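Local atomic coordinates of putative aminotransferase (PDB entry 4ZWV), a protein that probably acts as a pyridoxal-phosphate-dependent sugar aminotransferase in making the aminopentose of the indolocarbazole AT2433. Residues Ile315-Val320 / Val348-Gly353; Ala267-Lys272 / Gln359-Val364; Thr99-Asp104 / Leu112-Arg117; Glu73-Leu78 / Gly95-Trp100. One frame throughout, in Å; residues are numbered along the deposited sequence.

Contact 1 (Ile315-Val320 / Val348-Gly353); sequences IMAGLV and VSLPVG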
# COMPACT_ATOMS: atom_id res chain seq x y z
N ILE A 315 -32.07 -7.93 8.74
CA ILE A 315 -30.86 -8.14 9.52
C ILE A 315 -29.77 -8.69 8.62
O ILE A 315 -29.96 -9.72 7.98
CB ILE A 315 -31.10 -9.12 10.70
CG1 ILE A 315 -32.18 -8.58 11.64
CG2 ILE A 315 -29.79 -9.37 11.45
CD1 ILE A 315 -32.82 -9.65 12.53
N MSE A 316 -28.64 -7.99 8.54
CA MSE A 316 -27.54 -8.46 7.71
C MSE A 316 -26.74 -9.50 8.47
O MSE A 316 -26.21 -9.21 9.54
CB MSE A 316 -26.64 -7.30 7.29
CG MSE A 316 -25.50 -7.73 6.39
SE MSE A 316 -24.40 -6.22 5.87
CE MSE A 316 -25.74 -5.20 4.90
N ALA A 317 -26.65 -10.70 7.92
CA ALA A 317 -26.00 -11.81 8.60
C ALA A 317 -25.32 -12.72 7.58
O ALA A 317 -25.90 -13.02 6.54
CB ALA A 317 -27.02 -12.59 9.43
N GLY A 318 -24.10 -13.15 7.87
CA GLY A 318 -23.42 -14.05 6.96
C GLY A 318 -21.95 -14.23 7.28
O GLY A 318 -21.56 -14.23 8.44
N LEU A 319 -21.16 -14.37 6.23
CA LEU A 319 -19.73 -14.59 6.36
C LEU A 319 -18.96 -13.29 6.24
O LEU A 319 -19.33 -12.40 5.47
CB LEU A 319 -19.25 -15.57 5.29
CG LEU A 319 -19.83 -16.98 5.30
CD1 LEU A 319 -19.46 -17.70 4.01
CD2 LEU A 319 -19.32 -17.73 6.51
N VAL A 320 -17.86 -13.19 6.98
CA VAL A 320 -16.92 -12.10 6.80
C VAL A 320 -16.15 -12.31 5.49
O VAL A 320 -15.91 -11.36 4.74
CB VAL A 320 -15.95 -12.01 8.01
CG1 VAL A 320 -14.88 -10.95 7.78
CG2 VAL A 320 -16.73 -11.73 9.29
N VAL A 348 -22.53 -18.40 11.11
CA VAL A 348 -23.10 -17.14 10.64
C VAL A 348 -22.75 -16.01 11.63
O VAL A 348 -22.82 -16.20 12.84
CB VAL A 348 -24.63 -17.24 10.45
CG1 VAL A 348 -25.30 -17.85 11.66
CG2 VAL A 348 -25.23 -15.88 10.09
N SER A 349 -22.34 -14.87 11.08
CA SER A 349 -21.95 -13.71 11.88
C SER A 349 -23.14 -12.76 12.00
O SER A 349 -23.81 -12.46 11.00
CB SER A 349 -20.76 -12.97 11.24
OG SER A 349 -19.61 -13.80 11.12
N LEU A 350 -23.39 -12.28 13.22
CA LEU A 350 -24.50 -11.38 13.49
C LEU A 350 -24.02 -9.98 13.86
O LEU A 350 -22.94 -9.82 14.42
CB LEU A 350 -25.36 -11.93 14.63
CG LEU A 350 -25.96 -13.32 14.41
CD1 LEU A 350 -26.67 -13.80 15.66
CD2 LEU A 350 -26.92 -13.28 13.24
N PRO A 351 -24.81 -8.95 13.53
CA PRO A 351 -24.44 -7.59 13.93
C PRO A 351 -24.36 -7.45 15.44
O PRO A 351 -25.27 -7.90 16.13
CB PRO A 351 -25.58 -6.73 13.37
CG PRO A 351 -26.20 -7.56 12.29
CD PRO A 351 -26.07 -8.98 12.76
N VAL A 352 -23.31 -6.81 15.94
CA VAL A 352 -23.16 -6.70 17.38
C VAL A 352 -22.57 -5.34 17.78
O VAL A 352 -22.38 -5.04 18.95
CB VAL A 352 -22.28 -7.86 17.92
CG1 VAL A 352 -20.81 -7.61 17.60
CG2 VAL A 352 -22.49 -8.07 19.42
N GLY A 353 -22.29 -4.49 16.79
CA GLY A 353 -21.57 -3.26 17.06
C GLY A 353 -22.31 -2.10 17.72
O GLY A 353 -23.49 -2.21 18.07
O HOH W 1 -18.09 -15.08 9.38

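Contact 2 (Ala267-Lys272 / Gln359-Val364); sequences AAFYDK and QDREHV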
# COMPACT_ATOMS: atom_id res chain seq x y z
N ALA A 267 -22.77 -8.20 22.87
CA ALA A 267 -22.36 -9.60 22.88
C ALA A 267 -22.85 -10.30 24.15
O ALA A 267 -23.34 -11.43 24.10
CB ALA A 267 -20.85 -9.72 22.77
N ALA A 268 -22.73 -9.62 25.28
CA ALA A 268 -23.20 -10.18 26.54
C ALA A 268 -24.71 -10.38 26.50
O ALA A 268 -25.23 -11.37 27.02
CB ALA A 268 -22.81 -9.27 27.71
N PHE A 269 -25.41 -9.44 25.87
CA PHE A 269 -26.85 -9.53 25.71
C PHE A 269 -27.22 -10.78 24.90
O PHE A 269 -28.10 -11.54 25.29
CB PHE A 269 -27.39 -8.26 25.05
CG PHE A 269 -28.88 -8.27 24.82
CD1 PHE A 269 -29.75 -7.94 25.84
CD2 PHE A 269 -29.39 -8.58 23.57
CE1 PHE A 269 -31.12 -7.94 25.62
CE2 PHE A 269 -30.76 -8.58 23.35
CZ PHE A 269 -31.62 -8.26 24.38
N TYR A 270 -26.56 -10.97 23.77
CA TYR A 270 -26.79 -12.17 22.96
C TYR A 270 -26.46 -13.45 23.74
O TYR A 270 -27.21 -14.42 23.67
CB TYR A 270 -25.96 -12.14 21.68
CG TYR A 270 -26.40 -11.15 20.63
CD1 TYR A 270 -27.72 -10.71 20.54
CD2 TYR A 270 -25.49 -10.66 19.71
CE1 TYR A 270 -28.11 -9.81 19.55
CE2 TYR A 270 -25.86 -9.77 18.73
CZ TYR A 270 -27.16 -9.34 18.65
OH TYR A 270 -27.52 -8.45 17.66
N ASP A 271 -25.34 -13.45 24.47
CA ASP A 271 -24.98 -14.59 25.32
C ASP A 271 -26.13 -14.99 26.23
O ASP A 271 -26.38 -16.17 26.45
CB ASP A 271 -23.77 -14.28 26.20
CG ASP A 271 -22.47 -14.21 25.44
OD1 ASP A 271 -22.36 -14.73 24.30
OD2 ASP A 271 -21.52 -13.64 26.02
N LYS A 272 -26.80 -13.98 26.79
CA LYS A 272 -27.85 -14.19 27.78
C LYS A 272 -29.18 -14.59 27.15
O LYS A 272 -29.93 -15.39 27.72
CB LYS A 272 -28.04 -12.92 28.61
CG LYS A 272 -29.14 -12.98 29.67
CD LYS A 272 -29.33 -11.62 30.34
CE LYS A 272 -30.38 -11.67 31.44
NZ LYS A 272 -31.73 -12.06 30.94
N GLN A 359 -33.52 -1.42 20.69
CA GLN A 359 -34.59 -1.96 19.86
C GLN A 359 -34.05 -2.87 18.75
O GLN A 359 -34.65 -3.91 18.46
CB GLN A 359 -35.41 -0.82 19.26
CG GLN A 359 -36.64 -1.27 18.48
CD GLN A 359 -37.55 -0.11 18.11
OE1 GLN A 359 -37.33 1.03 18.52
NE2 GLN A 359 -38.59 -0.40 17.33
N ASP A 360 -32.92 -2.49 18.15
CA ASP A 360 -32.28 -3.30 17.12
C ASP A 360 -31.89 -4.69 17.64
O ASP A 360 -32.20 -5.70 17.02
CB ASP A 360 -31.02 -2.61 16.57
CG ASP A 360 -31.33 -1.40 15.71
OD1 ASP A 360 -32.44 -1.30 15.15
OD2 ASP A 360 -30.42 -0.55 15.59
N ARG A 361 -31.20 -4.75 18.78
CA ARG A 361 -30.71 -6.04 19.26
C ARG A 361 -31.84 -6.91 19.78
O ARG A 361 -31.77 -8.14 19.70
CB ARG A 361 -29.62 -5.88 20.34
CG ARG A 361 -30.07 -5.24 21.63
CD ARG A 361 -28.89 -5.12 22.58
NE ARG A 361 -29.33 -4.78 23.93
CZ ARG A 361 -28.52 -4.41 24.91
NH1 ARG A 361 -27.22 -4.31 24.70
NH2 ARG A 361 -29.03 -4.12 26.10
N GLU A 362 -32.89 -6.28 20.31
CA GLU A 362 -34.08 -7.00 20.74
C GLU A 362 -34.77 -7.60 19.52
O GLU A 362 -35.30 -8.71 19.57
CB GLU A 362 -35.03 -6.07 21.49
CG GLU A 362 -34.56 -5.75 22.90
CD GLU A 362 -35.31 -4.60 23.52
OE1 GLU A 362 -36.36 -4.19 22.97
OE2 GLU A 362 -34.86 -4.09 24.57
N HIS A 363 -34.71 -6.87 18.40
CA HIS A 363 -35.29 -7.35 17.15
C HIS A 363 -34.52 -8.57 16.62
O HIS A 363 -35.13 -9.53 16.14
CB HIS A 363 -35.30 -6.22 16.11
CG HIS A 363 -35.76 -6.64 14.75
ND1 HIS A 363 -37.01 -7.17 14.51
CD2 HIS A 363 -35.14 -6.59 13.55
CE1 HIS A 363 -37.13 -7.44 13.23
NE2 HIS A 363 -36.01 -7.09 12.62
N VAL A 364 -33.19 -8.53 16.73
CA VAL A 364 -32.36 -9.65 16.30
C VAL A 364 -32.71 -10.90 17.12
O VAL A 364 -32.96 -11.97 16.56
CB VAL A 364 -30.86 -9.33 16.45
CG1 VAL A 364 -30.00 -10.57 16.23
CG2 VAL A 364 -30.46 -8.21 15.49

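Contact 3 (Thr99-Asp104 / Leu112-Arg117); sequences TWVDVD and LDDLER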
# COMPACT_ATOMS: atom_id res chain seq x y z
N THR A 99 0.79 -23.39 4.41
CA THR A 99 0.34 -24.69 4.87
C THR A 99 -0.85 -24.44 5.78
O THR A 99 -0.73 -23.79 6.82
CB THR A 99 1.43 -25.46 5.62
OG1 THR A 99 2.49 -25.78 4.71
CG2 THR A 99 0.87 -26.74 6.21
N TRP A 100 -2.02 -24.91 5.35
CA TRP A 100 -3.24 -24.63 6.08
C TRP A 100 -3.30 -25.37 7.41
O TRP A 100 -2.97 -26.55 7.49
CB TRP A 100 -4.49 -25.01 5.28
CG TRP A 100 -4.68 -24.27 3.99
CD1 TRP A 100 -4.79 -24.82 2.75
CD2 TRP A 100 -4.81 -22.85 3.82
NE1 TRP A 100 -4.96 -23.83 1.81
CE2 TRP A 100 -4.99 -22.62 2.44
CE3 TRP A 100 -4.79 -21.75 4.69
CZ2 TRP A 100 -5.15 -21.33 1.91
CZ3 TRP A 100 -4.95 -20.47 4.17
CH2 TRP A 100 -5.12 -20.28 2.79
N VAL A 101 -3.75 -24.65 8.43
CA VAL A 101 -4.02 -25.22 9.75
C VAL A 101 -5.53 -25.20 9.97
O VAL A 101 -6.22 -24.24 9.57
CB VAL A 101 -3.30 -24.43 10.86
CG1 VAL A 101 -3.51 -25.09 12.24
CG2 VAL A 101 -1.81 -24.33 10.55
N ASP A 102 -6.03 -26.26 10.59
CA ASP A 102 -7.46 -26.42 10.82
C ASP A 102 -7.96 -25.42 11.85
O ASP A 102 -7.18 -24.71 12.50
CB ASP A 102 -7.75 -27.85 11.27
CG ASP A 102 -9.14 -28.34 10.87
OD1 ASP A 102 -10.00 -27.52 10.48
OD2 ASP A 102 -9.34 -29.57 10.96
N VAL A 103 -9.28 -25.39 11.98
CA VAL A 103 -9.98 -24.51 12.90
C VAL A 103 -10.60 -25.31 14.04
O VAL A 103 -11.15 -26.39 13.82
CB VAL A 103 -11.07 -23.73 12.13
CG1 VAL A 103 -11.94 -22.94 13.07
CG2 VAL A 103 -10.44 -22.82 11.08
N ASP A 104 -10.51 -24.78 15.26
CA ASP A 104 -11.19 -25.35 16.41
C ASP A 104 -12.68 -25.01 16.31
O ASP A 104 -13.04 -23.84 16.37
CB ASP A 104 -10.59 -24.81 17.71
CG ASP A 104 -11.25 -25.38 18.96
OD1 ASP A 104 -12.19 -26.20 18.84
OD2 ASP A 104 -10.83 -25.01 20.07
N LEU A 112 -4.85 -25.39 17.68
CA LEU A 112 -3.44 -25.42 18.06
C LEU A 112 -2.87 -26.84 18.14
O LEU A 112 -1.66 -27.01 18.10
CB LEU A 112 -3.22 -24.68 19.39
CG LEU A 112 -3.55 -23.19 19.32
CD1 LEU A 112 -3.32 -22.51 20.68
CD2 LEU A 112 -2.75 -22.48 18.25
N ASP A 113 -3.73 -27.85 18.27
CA ASP A 113 -3.27 -29.24 18.18
C ASP A 113 -2.79 -29.51 16.76
O ASP A 113 -1.75 -30.14 16.54
CB ASP A 113 -4.39 -30.22 18.54
CG ASP A 113 -4.79 -30.15 20.00
OD1 ASP A 113 -3.89 -30.12 20.86
OD2 ASP A 113 -6.00 -30.10 20.28
N ASP A 114 -3.57 -29.04 15.79
CA ASP A 114 -3.23 -29.21 14.39
C ASP A 114 -1.98 -28.40 14.05
O ASP A 114 -1.12 -28.86 13.32
CB ASP A 114 -4.40 -28.81 13.49
CG ASP A 114 -4.24 -29.29 12.06
OD1 ASP A 114 -3.92 -30.49 11.87
OD2 ASP A 114 -4.44 -28.49 11.13
N LEU A 115 -1.88 -27.21 14.62
CA LEU A 115 -0.68 -26.39 14.45
C LEU A 115 0.57 -27.16 14.86
O LEU A 115 1.53 -27.25 14.10
CB LEU A 115 -0.78 -25.10 15.25
CG LEU A 115 0.53 -24.31 15.24
CD1 LEU A 115 0.87 -23.80 13.84
CD2 LEU A 115 0.46 -23.16 16.22
N GLU A 116 0.54 -27.73 16.06
CA GLU A 116 1.74 -28.39 16.55
C GLU A 116 2.12 -29.58 15.66
O GLU A 116 3.31 -29.81 15.40
CB GLU A 116 1.56 -28.84 18.00
CG GLU A 116 2.84 -29.48 18.53
CD GLU A 116 2.98 -29.46 20.04
OE1 GLU A 116 1.96 -29.28 20.74
OE2 GLU A 116 4.12 -29.63 20.53
N ARG A 117 1.13 -30.30 15.15
CA ARG A 117 1.40 -31.43 14.25
C ARG A 117 2.02 -30.98 12.92
O ARG A 117 2.70 -31.77 12.26
CB ARG A 117 0.12 -32.22 13.97
CG ARG A 117 -0.40 -33.00 15.16
CD ARG A 117 -1.52 -33.95 14.74
NE ARG A 117 -2.63 -33.26 14.12
CZ ARG A 117 -3.76 -32.93 14.74
NH1 ARG A 117 -3.94 -33.24 16.03
NH2 ARG A 117 -4.72 -32.30 14.08

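Contact 4 (Glu73-Leu78 / Gly95-Trp100); sequences ERDEVL and GRRITW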
# COMPACT_ATOMS: atom_id res chain seq x y z
N GLU A 73 14.96 -21.99 2.30
CA GLU A 73 14.43 -23.35 2.36
C GLU A 73 13.37 -23.51 3.44
O GLU A 73 12.63 -24.50 3.45
CB GLU A 73 15.56 -24.38 2.55
CG GLU A 73 16.40 -24.18 3.79
CD GLU A 73 17.63 -23.32 3.55
OE1 GLU A 73 18.57 -23.42 4.37
OE2 GLU A 73 17.67 -22.54 2.57
N ARG A 74 13.31 -22.58 4.39
CA ARG A 74 12.16 -22.55 5.30
C ARG A 74 11.09 -21.70 4.63
O ARG A 74 11.02 -20.49 4.83
CB ARG A 74 12.55 -22.02 6.68
CG ARG A 74 13.20 -23.13 7.53
CD ARG A 74 13.83 -22.60 8.81
NE ARG A 74 12.86 -21.84 9.58
CZ ARG A 74 13.20 -20.90 10.47
NH1 ARG A 74 14.49 -20.63 10.69
NH2 ARG A 74 12.26 -20.25 11.14
N ASP A 75 10.31 -22.34 3.76
CA ASP A 75 9.42 -21.62 2.86
C ASP A 75 7.96 -21.68 3.26
O ASP A 75 7.10 -21.13 2.57
CB ASP A 75 9.57 -22.18 1.43
CG ASP A 75 9.12 -23.63 1.31
OD1 ASP A 75 9.11 -24.36 2.32
OD2 ASP A 75 8.80 -24.07 0.18
N GLU A 76 7.69 -22.29 4.40
CA GLU A 76 6.33 -22.56 4.83
C GLU A 76 5.85 -21.56 5.88
O GLU A 76 6.51 -21.34 6.90
CB GLU A 76 6.26 -23.98 5.38
CG GLU A 76 4.99 -24.36 6.09
CD GLU A 76 5.09 -25.77 6.65
OE1 GLU A 76 4.48 -26.68 6.06
OE2 GLU A 76 5.79 -25.97 7.67
N VAL A 77 4.68 -20.97 5.65
CA VAL A 77 4.03 -20.19 6.70
C VAL A 77 2.73 -20.90 7.03
O VAL A 77 1.94 -21.20 6.14
CB VAL A 77 3.73 -18.75 6.27
CG1 VAL A 77 3.04 -17.99 7.41
CG2 VAL A 77 5.03 -18.04 5.87
N LEU A 78 2.53 -21.18 8.32
CA LEU A 78 1.33 -21.86 8.78
C LEU A 78 0.24 -20.83 9.07
O LEU A 78 0.49 -19.84 9.75
CB LEU A 78 1.64 -22.69 10.03
CG LEU A 78 2.57 -23.87 9.75
CD1 LEU A 78 3.27 -24.39 11.02
CD2 LEU A 78 1.75 -24.96 9.14
N GLY A 95 6.37 -14.47 -1.25
CA GLY A 95 7.07 -15.54 -1.96
C GLY A 95 7.10 -16.87 -1.22
O GLY A 95 7.90 -17.74 -1.57
N ARG A 96 6.22 -17.04 -0.25
CA ARG A 96 6.21 -18.27 0.56
C ARG A 96 5.04 -19.18 0.23
O ARG A 96 4.13 -18.82 -0.51
CB ARG A 96 6.17 -17.94 2.06
CG ARG A 96 7.10 -16.81 2.46
CD ARG A 96 8.55 -17.08 2.12
NE ARG A 96 9.32 -15.87 2.37
CZ ARG A 96 10.63 -15.74 2.16
NH1 ARG A 96 11.34 -16.76 1.72
NH2 ARG A 96 11.22 -14.57 2.41
N ARG A 97 5.06 -20.37 0.82
CA ARG A 97 4.03 -21.37 0.63
C ARG A 97 3.14 -21.47 1.88
O ARG A 97 3.64 -21.57 2.99
CB ARG A 97 4.71 -22.70 0.33
CG ARG A 97 3.87 -23.93 0.50
CD ARG A 97 4.65 -25.15 0.00
NE ARG A 97 5.87 -25.41 0.77
CZ ARG A 97 5.94 -26.26 1.78
NH1 ARG A 97 4.85 -26.92 2.16
NH2 ARG A 97 7.08 -26.46 2.43
N ILE A 98 1.82 -21.43 1.69
CA ILE A 98 0.89 -21.55 2.80
C ILE A 98 0.67 -23.03 3.13
O ILE A 98 0.40 -23.83 2.24
CB ILE A 98 -0.47 -20.91 2.50
CG1 ILE A 98 -0.33 -19.43 2.16
CG2 ILE A 98 -1.42 -21.08 3.67
CD1 ILE A 98 -1.59 -18.82 1.56
N THR A 99 0.79 -23.39 4.41
CA THR A 99 0.34 -24.69 4.87
C THR A 99 -0.85 -24.44 5.78
O THR A 99 -0.73 -23.79 6.82
CB THR A 99 1.43 -25.46 5.62
OG1 THR A 99 2.49 -25.78 4.71
CG2 THR A 99 0.87 -26.74 6.21
N TRP A 100 -2.02 -24.91 5.35
CA TRP A 100 -3.24 -24.63 6.08
C TRP A 100 -3.30 -25.37 7.41
O TRP A 100 -2.97 -26.55 7.49
CB TRP A 100 -4.49 -25.01 5.28
CG TRP A 100 -4.68 -24.27 3.99
CD1 TRP A 100 -4.79 -24.82 2.75
CD2 TRP A 100 -4.81 -22.85 3.82
NE1 TRP A 100 -4.96 -23.83 1.81
CE2 TRP A 100 -4.99 -22.62 2.44
CE3 TRP A 100 -4.79 -21.75 4.69
CZ2 TRP A 100 -5.15 -21.33 1.91
CZ3 TRP A 100 -4.95 -20.47 4.17
CH2 TRP A 100 -5.12 -20.28 2.79

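Contact 1 (Ile315-Val320 / Val348-Gly353)
Ser-349 and Gly-318 form a single antiparallel hydrogen-bonded pair, a small example of how a loop is fastened to the edge of a sheet. The amide of Ser-349 donates to Gly-318 O (N to O, 2.8 Å), and Gly-318 N returns a longer bond to a lone pair of Ser-349 O. The serine side chain continues the contact. Ser-349 CB lies 3.2 Å from Gly-318 O; Ser-349 OG, anti to the carbonyl carbon (chi1 -60°), comes 4.0 Å from Val-320 CG2. There OG accepts from a water that in turn accepts from Val-320 N, and Ser-349 OG is also hydrogen-bonded to Asp-297. Farther along, Pro-351 CG and CD both lie 3.2 Å from Met-316 O, a buried oxygen with no polar partner in the model, and Pro-351 CD is 4.0 Å from Ile-315 CG2. An alanine in place of Pro-351 would probably open a gap beside Met-316 O and Ile-315 CG2. Val-320 also lies near His-164, a pyridoxal-phosphate-binding residue, while Ala-317 O bonds to Arg-227 of the second subunit. Strand 347-350, paired on its other side with strand 296-300, is thus held between that strand and the loop, with helices 303-312 and 358-369 packed against the two segments.

Contact 2 (Ala267-Lys272 / Gln359-Val364)
Phe-269 and Arg-361 lie flat on one another, a clear case of a cationic side chain using an aromatic face as well as a carboxylate. The guanidinium and the phenyl ring are only 9° from parallel, their centres 4.2 Å apart. Arg-361 NE sits over the middle of the ring, 3.6 Å from Phe-269 CG. CZ is carried off-centre, making an offset cation-pi contact, while the methylene CD adds a CH-pi contact over the same face. Arg-361 CG stands between the backbone N and the carbonyl carbon (chi1 65°), and the chain then runs extended from CG to NE, which brings CG, CD and NE over the phenyl. On the other side of the contact, Phe-269 CB points toward the partner helix. Beyond the face, NH1 of Arg-361 forms a salt bridge with Glu-265 and a hydrogen bond with Asn-266, so the charge keeps polar partners and the guanidinium is likely to be hindered from turning.

Tyr-270 meets the other helix differently. Its phenol and Val-364 cross at about a right angle, with CG1 of the valine 3.6 Å from Tyr-270 OH, and Arg-361 O comes up at the ring edge, 4.0 Å from Tyr-270 CE1. The hydroxyl is hydrogen-bonded to Pro-351 O.

The two helix segments cross at -31° with axes 10.9 Å apart, so long side chains must span the gap. Helices 243-273 and 358-369 are joined in this way beside strand 296-300, whose Tyr-296 packs edge-to-face with Tyr-270.

Contact 3 (Thr99-Asp104 / Leu112-Arg117)
Val-101 and Asp-114 slide past each other in opposite directions where the chain leaves strand 97-100 and turns into helix 112-118, the opening half of a beta-alpha-beta crossover that ends in the parallel strand 123-129. The carboxylate of Asp-114 reaches back to the strand side: CG is anti to the backbone N (chi1 -165°), and OD2 accepts the amide of Asp-102 at 2.8 Å from its N, a nearly straight bond of 165° on the anti side, somewhat out of the carboxylate plane. That same OD2 forms a salt bridge with Lys-118, whose NZ also bonds to Trp-100 O; Asp-114 OD1 pairs with Arg-117 NH2 at 3.0 Å, one turn along the helix. An alanine in place of Asp-114 would probably leave the Asp-102 amide without its acceptor and the Arg-117 and Lys-118 charges without their shared carboxylate. Asp-102 has work of its own, since its carboxylate takes bonds from Gly-339 and Leu-340 at the start of helix 338-344, as well as from Val-103 N. The apolar part falls to Val-101, which presses one methyl onto the helix backbone and onto Leu-115. Val-101 CG1 lies 4.1 Å from Leu-115 CB and closer still, 3.6 Å, to Leu-115 N.

Contact 4 (Glu73-Leu78 / Gly95-Trp100)
Asp-75 and Arg-97 face each other at the start of two parallel strands, 76-78 and 97-100, and show how backbone and side-chain pairing can reinforce one another. Three backbone bonds set the register: Arg-97 N to Asp-75 O, Val-77 N to Arg-97 O (2.9 Å) and Thr-99 N to Val-77 O (3.0 Å).

The side chain of Arg-97, modelled in two conformers of which one is described, grips Asp-75 side-on. Arg-97 NH2 reaches Asp-75 OD1 at 2.9 Å, on the syn side, while Arg-97 NE meets Asp-75 OD2 at 3.3 Å from above the carboxylate plane. A bend at chi3 (63°) places NE beside that oxygen; Glu-76 CB lies over one face of the guanidinium. Glu-76 OE1 is a long 3.9 Å from Arg-97 NH1, well out of the guanidinium plane, so only charge is at work there.

Glu-76, likewise given in one of two conformers, finds hydroxyl partners. Glu-76 OE1 takes the bond from Thr-99 OG1 at 2.6 Å, and OE2 is hydrogen-bonded to Thr-123 and Ser-120. Beyond it Leu-78 CD2 packs at 3.5 Å on Thr-99 CG2. Arg-96 sends its charge to Asp-94 and Glu-72, leaving CB against Val-77 CG2.

A glutamate whose oxygens bond to three hydroxyls in the conformer described, and which lies near an arginine, would probably stay ionised; in this conformer the paired charges of Asp-75 and Arg-97 probably help to hold the start of this edge strand to its neighbour in the beta-alpha-beta unit.

The four contacts fall into two groups on the fold. Contacts 3 and 4 share Thr-99 and Trp-100 and serve one large sheet, contact 4 joining its outermost strand 97-100 to 76-79 and contact 3 fixing the helix that follows; they meet through Leu-78, against Leu-115 and Val-101. Contacts 1 and 2 touch through Pro-351 and Tyr-270 about a smaller sheet, their centres about 12 Å apart, and contact 1 is nested within the loop closed by contact 2. Contacts 1 and 3 are buried, whereas contacts 2 and 4 are only partly so. Burial alone does not set the chemistry: contact 1 is mostly backbone and apolar, while contact 3 turns on one carboxylate, contact 2 stacks a cation, and contact 4 adds salt bridges.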